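PDB 4H0C: Phospholipase/Carboxylesterase from Dyadobacter fermentans, which probably hydrolyses carboxylic ester or thioester bonds, as an alpha/beta hydrolase of the phospholipase/carboxylesterase family. Local coordinates for residues A54-A57 with T58-W62; T114-Y117 with T118-A122; G147-K150 with Q151-V154; V167-V170 with Q171-T175; P190-P193 with H194-S197. All coordinates share one frame; numbering follows the deposited sequence.

Contact 1. Residues A54-A57 with T58-W62; sequences APQA and TNNSW
The methyl of A57 sits over one face of the W62 indole: CB of A57 is 3.4 Å from the centroid of the six-membered ring of W62, and the approach is only 9° off the ring normal, a CH-pi contact. P55 reaches the same indole differently. Its carbonyl O lies at the rim, near the ring plane, 3.5 Å from CZ2 of W62, while its pyrrolidine CG is 3.9 Å from CH2 of W62 and the two side chains run at about a right angle. The indole can fold back over the preceding residues because CG of W62 stands beside its own backbone N (chi1 -59°). On the polar side, Q56 is bent at chi2, and its NE2 donates to the carbonyl O of A57 at 3.1 Å. This bond is nearly straight at 169°, in the carbonyl plane and on a lone pair. N60 N adds a weak bond of 3.1 Å to that A57 O. A water bridges Q56 O, 2.7 Å away, and T58 OG1, at 2.8 Å; that hydroxyl also bonds to T6 O. Outside the two segments, OE1 of Q56 accepts from A35 N, and W62 NE1 donates to H29 O while its ring stacks with that of H29. The loop leaving strand 50-55 is thus folded back on the strand end, and W62 also touches the probable nucleophile elbow. Chemically, the Q56 amide is used at both ends and its rotation should be well defined, while the indole combines apolar cover on a face with a polar N-H directed into the backbone.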
loop_
_atom_site.group_PDB
_atom_site.type_symbol
_atom_site.label_atom_id
_atom_site.label_comp_id
_atom_site.label_asym_id
_atom_site.label_seq_id
_atom_site.Cartn_x
_atom_site.Cartn_y
_atom_site.Cartn_z
ATOM N N ALA A 54 1.407 -0.759 11.525
ATOM C CA ALA A 54 0.612 -1.678 10.723
ATOM C C ALA A 54 -0.819 -1.686 11.275
ATOM O O ALA A 54 -1.060 -2.249 12.346
ATOM C CB ALA A 54 1.212 -3.073 10.761
ATOM N N PRO A 55 -1.766 -1.038 10.568
ATOM C CA PRO A 55 -3.140 -1.073 11.068
ATOM C C PRO A 55 -3.745 -2.441 10.814
ATOM O O PRO A 55 -3.405 -3.086 9.815
ATOM C CB PRO A 55 -3.864 0.002 10.236
ATOM C CG PRO A 55 -3.062 0.138 8.989
ATOM C CD PRO A 55 -1.618 -0.139 9.403
ATOM N N GLN A 56 -4.615 -2.894 11.718
ATOM C CA GLN A 56 -5.275 -4.184 11.553
ATOM C C GLN A 56 -6.678 -3.986 10.996
ATOM O O GLN A 56 -7.465 -3.236 11.576
ATOM C CB GLN A 56 -5.367 -4.917 12.907
ATOM C CG GLN A 56 -6.255 -6.153 12.874
ATOM C CD GLN A 56 -5.637 -7.295 12.076
ATOM O OE1 GLN A 56 -4.473 -7.666 12.303
ATOM N NE2 GLN A 56 -6.411 -7.869 11.141
ATOM N N ALA A 57 -7.007 -4.705 9.921
ATOM C CA ALA A 57 -8.344 -4.626 9.334
ATOM C C ALA A 57 -9.363 -5.379 10.178
ATOM O O ALA A 57 -9.107 -6.487 10.663
ATOM C CB ALA A 57 -8.356 -5.151 7.905
ATOM N N THR A 58 -10.523 -4.749 10.358
ATOM C CA THR A 58 -11.678 -5.422 10.910
ATOM C C THR A 58 -12.066 -6.512 9.920
ATOM O O THR A 58 -11.953 -6.313 8.713
ATOM C CB THR A 58 -12.811 -4.408 11.147
ATOM O OG1 THR A 58 -12.388 -3.516 12.186
ATOM C CG2 THR A 58 -14.115 -5.090 11.580
ATOM N N ASN A 59 -12.457 -7.671 10.448
ATOM C CA ASN A 59 -12.734 -8.881 9.648
ATOM C C ASN A 59 -11.509 -9.410 8.894
ATOM O O ASN A 59 -11.632 -10.259 7.982
ATOM C CB ASN A 59 -13.913 -8.648 8.707
ATOM C CG ASN A 59 -15.214 -8.383 9.456
ATOM O OD1 ASN A 59 -15.465 -8.996 10.490
ATOM N ND2 ASN A 59 -16.046 -7.468 8.939
ATOM N N ASN A 60 -10.329 -8.934 9.303
ATOM C CA ASN A 60 -9.058 -9.250 8.635
ATOM C C ASN A 60 -9.124 -8.987 7.126
ATOM O O ASN A 60 -8.422 -9.633 6.342
ATOM C CB ASN A 60 -8.648 -10.714 8.866
ATOM C CG ASN A 60 -8.217 -11.007 10.287
ATOM O OD1 ASN A 60 -8.136 -10.128 11.133
ATOM N ND2 ASN A 60 -7.930 -12.268 10.546
ATOM N N SER A 61 -9.960 -8.027 6.723
ATOM C CA SER A 61 -10.137 -7.730 5.312
ATOM C C SER A 61 -10.530 -6.277 5.121
ATOM O O SER A 61 -11.535 -5.815 5.693
ATOM C CB SER A 61 -11.197 -8.666 4.701
ATOM O OG SER A 61 -11.435 -8.342 3.330
ATOM N N TRP A 62 -9.738 -5.558 4.314
ATOM C CA TRP A 62 -9.996 -4.123 4.041
ATOM C C TRP A 62 -11.328 -3.827 3.403
ATOM O O TRP A 62 -11.955 -2.814 3.716
ATOM C CB TRP A 62 -8.834 -3.488 3.268
ATOM C CG TRP A 62 -7.541 -3.611 4.038
ATOM C CD1 TRP A 62 -6.395 -4.340 3.702
ATOM C CD2 TRP A 62 -7.228 -2.963 5.314
ATOM N NE1 TRP A 62 -5.430 -4.194 4.669
ATOM C CE2 TRP A 62 -5.876 -3.393 5.680
ATOM C CE3 TRP A 62 -7.931 -2.131 6.173
ATOM C CZ2 TRP A 62 -5.258 -2.962 6.865
ATOM C CZ3 TRP A 62 -7.311 -1.700 7.347
ATOM C CH2 TRP A 62 -6.002 -2.116 7.687
HETATM O O HOH W 1 -9.865 -2.315 12.314
#

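Contact 2. Residues T114-Y117 with T118-A122; sequences TLEY and TTRNA
E116 and R120, one helical turn apart, form a salt bridge in which OE2 of E116 takes NE of R120 at 2.7 Å with an N-H...O angle of 163°. The oxygen lies at the guanidinium edge, in its plane, but the two flat groups are 76° apart, and OE2 is met on its anti side. NH2 of R120 adds a weak bond to the same OE2, so a single carboxylate oxygen faces two N-H groups. The extended R120 chain and the bend of E116 at chi2 bring the ends together. One residue further along, ND2 of N121 donates to Y117 O at 2.9 Å and also lies over one face of the Y117 ring, 3.3 Å from CE1 of Y117. Two threonines bind back into the helix: OG1 of T118 donates to T114 O at 2.8 Å, and OG1 of T119 to L115 O at 2.7 Å. Each carbonyl also accepts the backbone N-H of the same threonine, the two donors arriving from opposite faces of the carbonyl plane. T118 can do this with OG1 between its backbone N and carbonyl carbon (chi1 55°). In the second shell, OE1 of E116 accepts from Y145 OH and I136 N, holding the carboxylate by its other oxygen, and Y117 packs on L82, V85 and V89 of helix 77-94. Helix 109-120 belongs to a beta-alpha-beta unit with strands 102-107 and 127-131. Both E116 oxygens are therefore engaged in a buried setting, where R120 would probably favour the charged carboxylate, and the hydroxyls of T118 and T119 are satisfied by their own helix.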
loop_
_atom_site.group_PDB
_atom_site.type_symbol
_atom_site.label_atom_id
_atom_site.label_comp_id
_atom_site.label_asym_id
_atom_site.label_seq_id
_atom_site.Cartn_x
_atom_site.Cartn_y
_atom_site.Cartn_z
ATOM N N THR A 114 -2.791 0.457 -0.491
ATOM C CA THR A 114 -1.625 1.330 -0.489
ATOM C C THR A 114 -1.689 2.291 -1.680
ATOM O O THR A 114 -1.501 3.498 -1.514
ATOM C CB THR A 114 -0.303 0.530 -0.558
ATOM O OG1 THR A 114 -0.095 -0.177 0.668
ATOM C CG2 THR A 114 0.887 1.464 -0.850
ATOM N N LEU A 115 -1.911 1.743 -2.878
ATOM C CA LEU A 115 -1.933 2.555 -4.105
ATOM C C LEU A 115 -3.118 3.515 -4.076
ATOM O O LEU A 115 -2.979 4.681 -4.428
ATOM C CB LEU A 115 -2.019 1.669 -5.336
ATOM C CG LEU A 115 -0.715 0.911 -5.616
ATOM C CD1 LEU A 115 -0.991 -0.069 -6.737
ATOM C CD2 LEU A 115 0.439 1.858 -6.001
ATOM N N GLU A 116 -4.277 3.031 -3.628
ATOM C CA GLU A 116 -5.485 3.851 -3.629
ATOM C C GLU A 116 -5.334 5.006 -2.650
ATOM O O GLU A 116 -5.658 6.152 -2.975
ATOM C CB GLU A 116 -6.725 3.007 -3.300
ATOM C CG GLU A 116 -8.071 3.714 -3.505
ATOM C CD GLU A 116 -8.355 4.151 -4.943
ATOM O OE1 GLU A 116 -7.797 3.545 -5.904
ATOM O OE2 GLU A 116 -9.177 5.094 -5.103
ATOM N N TYR A 117 -4.787 4.728 -1.466
ATOM C CA TYR A 117 -4.595 5.797 -0.496
ATOM C C TYR A 117 -3.590 6.846 -0.963
ATOM O O TYR A 117 -3.847 8.055 -0.897
ATOM C CB TYR A 117 -4.172 5.274 0.896
ATOM C CG TYR A 117 -3.852 6.436 1.807
ATOM C CD1 TYR A 117 -4.877 7.104 2.470
ATOM C CD2 TYR A 117 -2.545 6.945 1.922
ATOM C CE1 TYR A 117 -4.608 8.210 3.273
ATOM C CE2 TYR A 117 -2.273 8.045 2.725
ATOM C CZ TYR A 117 -3.305 8.680 3.385
ATOM O OH TYR A 117 -3.063 9.777 4.174
ATOM N N THR A 118 -2.440 6.377 -1.419
ATOM C CA THR A 118 -1.372 7.307 -1.762
ATOM C C THR A 118 -1.723 8.137 -3.000
ATOM O O THR A 118 -1.284 9.248 -3.102
ATOM C CB THR A 118 -0.004 6.635 -1.914
ATOM O OG1 THR A 118 -0.115 5.578 -2.856
ATOM C CG2 THR A 118 0.458 6.062 -0.563
ATOM N N THR A 119 -2.504 7.576 -3.925
ATOM C CA THR A 119 -2.873 8.253 -5.170
ATOM C C THR A 119 -4.043 9.242 -4.946
ATOM O O THR A 119 -4.140 10.293 -5.609
ATOM C CB THR A 119 -3.106 7.215 -6.277
ATOM O OG1 THR A 119 -1.960 6.344 -6.315
ATOM C CG2 THR A 119 -3.227 7.882 -7.660
ATOM N N ARG A 120 -4.897 8.952 -3.966
ATOM C CA ARG A 120 -5.899 9.961 -3.557
ATOM C C ARG A 120 -5.263 11.109 -2.792
ATOM O O ARG A 120 -5.873 12.183 -2.662
ATOM C CB ARG A 120 -6.981 9.298 -2.692
ATOM C CG ARG A 120 -7.916 8.398 -3.490
ATOM C CD ARG A 120 -9.073 7.959 -2.621
ATOM N NE ARG A 120 -9.911 6.981 -3.302
ATOM C CZ ARG A 120 -11.219 6.841 -3.097
ATOM N NH1 ARG A 120 -11.862 7.670 -2.271
ATOM N NH2 ARG A 120 -11.883 5.901 -3.744
ATOM N N ASN A 121 -4.052 10.874 -2.267
ATOM C CA ASN A 121 -3.380 11.810 -1.364
ATOM C C ASN A 121 -1.933 11.977 -1.762
ATOM O O ASN A 121 -1.040 11.781 -0.942
ATOM C CB ASN A 121 -3.476 11.297 0.082
ATOM C CG ASN A 121 -4.913 11.198 0.554
ATOM O OD1 ASN A 121 -5.532 12.213 0.895
ATOM N ND2 ASN A 121 -5.459 9.988 0.568
ATOM N N ALA A 122 -1.702 12.251 -3.046
ATOM C CA ALA A 122 -0.332 12.237 -3.594
ATOM C C ALA A 122 0.440 13.441 -3.099
ATOM O O ALA A 122 -0.066 14.547 -3.111
ATOM C CB ALA A 122 -0.338 12.172 -5.114
#

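Contact 3. Residues G147-K150 with Q151-V154; sequences GDFK and QTPV
The carbonyl O of F149 is gripped twice by T152. The T152 hydroxyl OG1 donates at 2.7 Å to F149 O, in the carbonyl plane and on a lone pair, whereas the backbone N of T152 reaches F149 O at 2.9 Å from above that plane, 60° out of it. With OG1 beside the backbone N (chi1 -63°), both donors of T152 point back across the turn. The same hydroxyl lies near the plane of the F149 ring, at its edge, 4.0 Å from CD1 of F149, and it accepts from Y125 N outside the segments. F149 to T152 form a type I' beta turn, with K150 and Q151 at its corners and both at positive phi, and the turn leads directly into strand 153-160. An Asx turn overlaps its start: OD1 of D148 accepts the backbone N of K150 at 2.9 Å, on the anti side of the carboxylate and 26° out of its plane. ND2 of N181 is a second donor to that OD1. The aromatic side of the turn faces the protein interior, where the F149 ring packs on I128 of strand 127-131, L177 of helix 167-179 and T118 and T119 of helix 109-120, while K150 and Q151 lie at the exposed surface.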
loop_
_atom_site.group_PDB
_atom_site.type_symbol
_atom_site.label_atom_id
_atom_site.label_comp_id
_atom_site.label_asym_id
_atom_site.label_seq_id
_atom_site.Cartn_x
_atom_site.Cartn_y
_atom_site.Cartn_z
ATOM N N GLY A 147 -3.085 15.517 -6.188
ATOM C CA GLY A 147 -1.773 15.746 -5.626
ATOM C C GLY A 147 -0.670 15.593 -6.656
ATOM O O GLY A 147 -0.928 15.475 -7.859
ATOM N N ASP A 148 0.578 15.644 -6.187
ATOM C CA ASP A 148 1.732 15.401 -7.063
ATOM C C ASP A 148 2.758 14.618 -6.265
ATOM O O ASP A 148 3.060 14.984 -5.132
ATOM C CB ASP A 148 2.339 16.723 -7.562
ATOM C CG ASP A 148 3.358 16.503 -8.689
ATOM O OD1 ASP A 148 4.532 16.151 -8.406
ATOM O OD2 ASP A 148 2.986 16.679 -9.870
ATOM N N PHE A 149 3.260 13.520 -6.814
ATOM C CA PHE A 149 4.195 12.701 -6.052
ATOM C C PHE A 149 5.614 13.301 -5.882
ATOM O O PHE A 149 6.405 12.808 -5.068
ATOM C CB PHE A 149 4.269 11.290 -6.633
ATOM C CG PHE A 149 3.094 10.431 -6.277
ATOM C CD1 PHE A 149 2.935 9.937 -4.983
ATOM C CD2 PHE A 149 2.166 10.075 -7.247
ATOM C CE1 PHE A 149 1.869 9.097 -4.670
ATOM C CE2 PHE A 149 1.089 9.246 -6.948
ATOM C CZ PHE A 149 0.936 8.751 -5.660
ATOM N N LYS A 150 5.920 14.350 -6.639
ATOM C CA LYS A 150 7.218 15.017 -6.545
ATOM C C LYS A 150 8.352 13.990 -6.658
ATOM O O LYS A 150 9.333 14.052 -5.919
ATOM C CB LYS A 150 7.328 15.808 -5.228
ATOM C CG LYS A 150 6.201 16.812 -4.981
ATOM C CD LYS A 150 6.414 18.098 -5.767
ATOM C CE LYS A 150 5.801 19.314 -5.057
ATOM N NZ LYS A 150 4.314 19.313 -5.028
ATOM N N GLN A 151 8.190 13.030 -7.569
ATOM C CA GLN A 151 9.234 12.051 -7.889
ATOM C C GLN A 151 9.358 10.939 -6.840
ATOM O O GLN A 151 10.345 10.191 -6.862
ATOM C CB GLN A 151 10.614 12.718 -8.164
ATOM C CG GLN A 151 10.503 13.863 -9.154
ATOM C CD GLN A 151 11.821 14.456 -9.564
ATOM O OE1 GLN A 151 12.904 14.016 -9.136
ATOM N NE2 GLN A 151 11.745 15.445 -10.436
ATOM N N THR A 152 8.354 10.786 -5.964
ATOM C CA THR A 152 8.325 9.636 -5.019
ATOM C C THR A 152 8.618 8.323 -5.757
ATOM O O THR A 152 7.921 7.987 -6.732
ATOM C CB THR A 152 6.941 9.461 -4.341
ATOM O OG1 THR A 152 6.621 10.605 -3.553
ATOM C CG2 THR A 152 6.926 8.224 -3.448
ATOM N N PRO A 153 9.614 7.557 -5.277
ATOM C CA PRO A 153 9.872 6.258 -5.900
ATOM C C PRO A 153 8.740 5.287 -5.559
ATOM O O PRO A 153 8.360 5.185 -4.397
ATOM C CB PRO A 153 11.204 5.802 -5.269
ATOM C CG PRO A 153 11.799 7.038 -4.650
ATOM C CD PRO A 153 10.674 7.975 -4.339
ATOM N N VAL A 154 8.216 4.591 -6.572
ATOM C CA VAL A 154 7.131 3.630 -6.406
ATOM C C VAL A 154 7.535 2.335 -7.090
ATOM O O VAL A 154 8.004 2.354 -8.226
ATOM C CB VAL A 154 5.800 4.129 -7.039
ATOM C CG1 VAL A 154 4.686 3.096 -6.896
ATOM C CG2 VAL A 154 5.367 5.463 -6.441
#

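Contact 4. Residues V167-V170 with Q171-T175; sequences VSRV and QESVT
Q171 crosses V167 at a slant, its CD 3.9 Å from CG1 of V167, while the backbone N of Q171 bonds to V167 O. E172 follows with the charged pair: OE1 of E172 accepts NE of R169 at 2.8 Å, with an angle of 158°. The oxygen stands at the guanidinium edge, in its plane, and the planes of the two groups are 37° apart. R169 is bent at chi2 and chi3, which turns NE back toward E172. Two waters add to this pair: one donates to OE1 of E172 and is hydrogen-bonded to OG of S168 at 2.8 Å, the other links NH2 of R169 to OE2 of E172. NH1 of R169 donates to the carbonyls of G137 and L135. S173 comes next, its OG donating to R169 O at 2.8 Å. The backbone N of S173 reaches the same carbonyl from its opposite face, and L135 N donates to OG. V174 turns CG2 to within 4.3 Å of CG1 of V170; both valines touch I156 and Q186, so this side of the helix rests on strands 153-160 and 183-190. The arrangement is that of the connecting helix of a beta-alpha-beta crossover.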
loop_
_atom_site.group_PDB
_atom_site.type_symbol
_atom_site.label_atom_id
_atom_site.label_comp_id
_atom_site.label_asym_id
_atom_site.label_seq_id
_atom_site.Cartn_x
_atom_site.Cartn_y
_atom_site.Cartn_z
ATOM N N VAL A 167 -2.882 -7.910 -15.479
ATOM C CA VAL A 167 -1.743 -7.091 -15.861
ATOM C C VAL A 167 -2.242 -5.738 -16.380
ATOM O O VAL A 167 -1.603 -4.699 -16.136
ATOM C CB VAL A 167 -0.869 -7.810 -16.903
ATOM C CG1 VAL A 167 0.244 -6.912 -17.389
ATOM C CG2 VAL A 167 -0.267 -9.080 -16.315
ATOM N N SER A 168 -3.378 -5.751 -17.085
ATOM C CA SER A 168 -3.987 -4.520 -17.602
ATOM C C SER A 168 -4.203 -3.455 -16.524
ATOM O O SER A 168 -3.973 -2.286 -16.777
ATOM C CB SER A 168 -5.308 -4.805 -18.328
ATOM O OG SER A 168 -6.269 -5.351 -17.442
ATOM N N ARG A 169 -4.655 -3.857 -15.337
ATOM C CA ARG A 169 -4.885 -2.892 -14.245
ATOM C C ARG A 169 -3.581 -2.376 -13.632
ATOM O O ARG A 169 -3.484 -1.211 -13.268
ATOM C CB ARG A 169 -5.834 -3.453 -13.168
ATOM C CG ARG A 169 -6.086 -2.533 -11.962
ATOM C CD ARG A 169 -6.523 -1.105 -12.320
ATOM N NE ARG A 169 -7.820 -1.074 -13.010
ATOM C CZ ARG A 169 -9.015 -1.051 -12.423
ATOM N NH1 ARG A 169 -9.126 -1.011 -11.090
ATOM N NH2 ARG A 169 -10.120 -1.041 -13.186
ATOM N N VAL A 170 -2.559 -3.220 -13.552
ATOM C CA VAL A 170 -1.245 -2.729 -13.121
ATOM C C VAL A 170 -0.719 -1.670 -14.116
ATOM O O VAL A 170 -0.250 -0.595 -13.696
ATOM C CB VAL A 170 -0.242 -3.893 -12.924
ATOM C CG1 VAL A 170 1.186 -3.379 -12.733
ATOM C CG2 VAL A 170 -0.669 -4.724 -11.727
ATOM N N GLN A 171 -0.836 -1.955 -15.419
ATOM C CA GLN A 171 -0.448 -0.984 -16.486
ATOM C C GLN A 171 -1.198 0.345 -16.347
ATOM O O GLN A 171 -0.578 1.429 -16.374
ATOM C CB GLN A 171 -0.632 -1.594 -17.885
ATOM C CG GLN A 171 0.316 -2.751 -18.140
ATOM C CD GLN A 171 0.019 -3.569 -19.398
ATOM O OE1 GLN A 171 -1.139 -3.746 -19.823
ATOM N NE2 GLN A 171 1.076 -4.103 -19.986
ATOM N N GLU A 172 -2.510 0.264 -16.146
ATOM C CA GLU A 172 -3.352 1.454 -15.952
ATOM C C GLU A 172 -2.897 2.241 -14.748
ATOM O O GLU A 172 -2.853 3.481 -14.798
ATOM C CB GLU A 172 -4.831 1.090 -15.771
ATOM C CG GLU A 172 -5.462 0.464 -16.983
ATOM C CD GLU A 172 -6.872 -0.056 -16.739
ATOM O OE1 GLU A 172 -7.115 -0.785 -15.746
ATOM O OE2 GLU A 172 -7.748 0.260 -17.564
ATOM N N SER A 173 -2.585 1.517 -13.664
ATOM C CA SER A 173 -2.120 2.127 -12.406
ATOM C C SER A 173 -0.800 2.846 -12.628
ATOM O O SER A 173 -0.614 3.986 -12.167
ATOM C CB SER A 173 -2.005 1.073 -11.276
ATOM O OG SER A 173 -3.274 0.484 -11.025
ATOM N N VAL A 174 0.115 2.196 -13.339
ATOM C CA VAL A 174 1.405 2.812 -13.680
ATOM C C VAL A 174 1.202 4.125 -14.472
ATOM O O VAL A 174 1.826 5.181 -14.180
ATOM C CB VAL A 174 2.301 1.808 -14.459
ATOM C CG1 VAL A 174 3.563 2.478 -14.991
ATOM C CG2 VAL A 174 2.656 0.606 -13.580
ATOM N N THR A 175 0.322 4.079 -15.461
ATOM C CA THR A 175 0.054 5.260 -16.281
ATOM C C THR A 175 -0.428 6.430 -15.418
ATOM O O THR A 175 0.057 7.558 -15.560
ATOM C CB THR A 175 -0.919 4.953 -17.426
ATOM O OG1 THR A 175 -0.325 3.953 -18.260
ATOM C CG2 THR A 175 -1.177 6.198 -18.248
HETATM O O HOH W 2 -7.930 -3.348 -16.324
HETATM O O HOH W 3 -10.169 -0.250 -15.996
#

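Contact 5. Residues P190-P193 with H194-S197; sequences PGRP and HTIS
The carbonyl O of T195 stands over the centre of the R192 guanidinium, 3.2 Å from CZ of R192. This is the close-packed part of the contact, and the approach is onto a face, so although NH1 of R192 is 3.3 Å from that O of T195, the angle is poor and no hydrogen bond follows. Contact with the positive group may still be electrostatically favourable. The guanidinium is held by other bonds: NE of R192 donates to P193 O at 2.8 Å with a bent angle of 133°, and the acceptor is 31° out of the guanidinium plane. Outside the segments, NH1 forms a salt bridge with E200 and NH2 donates to T132 OG1. R192 CG lies trans to its backbone N (chi1 -173°), and bends at chi2 and chi3 bring the guanidinium back to T195 O and P193 O. Between these residues H194 is the centre of an inverse gamma turn. The loop, between strand 183-190 and helix 198-206, carries the histidine of a probable Ser-His-Asp triad: ND1 of H194 bonds to D162 OD2 and NE2 to S108 OG, as in alpha/beta hydrolases. A citrate, probably from the crystallisation liquor, lies close to the H194 side chain. The looser part is made of wider carbon contacts, with P193 on the exposed side. CB of P193 is 4.3 Å from CG2 of T195, and CD of R192 is 4.0 Å from CB of S197. S197 occupies the N-cap position of helix 198-206, where its side chain caps a backbone N just beyond the segment and its OG also bonds to E200, the residue that pairs with R192.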
loop_
_atom_site.group_PDB
_atom_site.type_symbol
_atom_site.label_atom_id
_atom_site.label_comp_id
_atom_site.label_asym_id
_atom_site.label_seq_id
_atom_site.Cartn_x
_atom_site.Cartn_y
_atom_site.Cartn_z
ATOM N N PRO A 190 6.340 -13.157 -15.167
ATOM C CA PRO A 190 5.627 -14.217 -15.863
ATOM C C PRO A 190 5.709 -15.519 -15.068
ATOM O O PRO A 190 6.809 -15.919 -14.649
ATOM C CB PRO A 190 6.417 -14.365 -17.169
ATOM C CG PRO A 190 7.008 -13.019 -17.404
ATOM C CD PRO A 190 7.340 -12.496 -16.031
ATOM N N GLY A 191 4.560 -16.158 -14.844
ATOM C CA GLY A 191 4.508 -17.460 -14.172
ATOM C C GLY A 191 4.741 -17.478 -12.667
ATOM O O GLY A 191 4.708 -18.540 -12.062
ATOM N N ARG A 192 4.977 -16.321 -12.052
ATOM C CA ARG A 192 5.190 -16.262 -10.605
ATOM C C ARG A 192 3.865 -16.504 -9.877
ATOM O O ARG A 192 2.829 -15.931 -10.281
ATOM C CB ARG A 192 5.744 -14.889 -10.197
ATOM C CG ARG A 192 6.163 -14.760 -8.734
ATOM C CD ARG A 192 5.932 -13.341 -8.234
ATOM N NE ARG A 192 4.502 -13.068 -8.172
ATOM C CZ ARG A 192 3.960 -11.891 -7.887
ATOM N NH1 ARG A 192 4.734 -10.832 -7.633
ATOM N NH2 ARG A 192 2.632 -11.778 -7.855
ATOM N N PRO A 193 3.883 -17.324 -8.799
ATOM C CA PRO A 193 2.661 -17.496 -8.000
ATOM C C PRO A 193 2.281 -16.219 -7.260
ATOM O O PRO A 193 3.066 -15.248 -7.214
ATOM C CB PRO A 193 3.035 -18.588 -6.984
ATOM C CG PRO A 193 4.302 -19.186 -7.473
ATOM C CD PRO A 193 4.997 -18.133 -8.271
ATOM N N HIS A 194 1.087 -16.221 -6.691
ATOM C CA HIS A 194 0.544 -15.032 -6.021
ATOM C C HIS A 194 1.227 -14.880 -4.686
ATOM O O HIS A 194 0.748 -15.369 -3.665
ATOM C CB HIS A 194 -0.998 -15.117 -5.907
ATOM C CG HIS A 194 -1.656 -13.827 -5.438
ATOM N ND1 HIS A 194 -2.031 -12.833 -6.298
ATOM C CD2 HIS A 194 -1.994 -13.381 -4.151
ATOM C CE1 HIS A 194 -2.573 -11.805 -5.590
ATOM N NE2 HIS A 194 -2.551 -12.140 -4.280
ATOM N N THR A 195 2.369 -14.194 -4.686
ATOM C CA THR A 195 3.261 -14.181 -3.526
ATOM C C THR A 195 4.261 -13.045 -3.660
ATOM O O THR A 195 4.289 -12.362 -4.689
ATOM C CB THR A 195 4.032 -15.515 -3.409
ATOM O OG1 THR A 195 4.720 -15.566 -2.156
ATOM C CG2 THR A 195 5.054 -15.652 -4.543
ATOM N N ILE A 196 5.085 -12.840 -2.629
ATOM C CA ILE A 196 6.225 -11.933 -2.740
ATOM C C ILE A 196 7.466 -12.774 -3.024
ATOM O O ILE A 196 7.905 -13.560 -2.164
ATOM C CB ILE A 196 6.428 -11.095 -1.466
ATOM C CG1 ILE A 196 5.134 -10.338 -1.092
ATOM C CG2 ILE A 196 7.633 -10.162 -1.650
ATOM C CD1 ILE A 196 5.138 -9.669 0.282
ATOM N N SER A 197 8.008 -12.638 -4.237
ATOM C CA SER A 197 9.202 -13.386 -4.629
ATOM C C SER A 197 10.455 -12.785 -3.982
ATOM O O SER A 197 10.464 -11.605 -3.565
ATOM C CB SER A 197 9.339 -13.468 -6.161
ATOM O OG SER A 197 9.668 -12.197 -6.723
#

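Each contact is a local turn or helix step joining two abutting segments, and all five follow in series without nesting or crossing. Contact 1 folds the loop after strand 50-55 back on that strand. Contact 2 spans the C-terminal end of helix 109-120, which connects strands 102-107 and 127-131. Contact 3 turns the chain into strand 153-160 and touches contact 2, with CZ of F149 3.4 Å from T118 O. Contact 4 starts helix 167-179, following that strand, and contact 5 shapes the loop between strand 183-190 and helix 198-206. Contacts 1 and 3 lie on opposite sides of the chain's centre, their nearest atoms about 17 Å apart, yet both reach the same sheet.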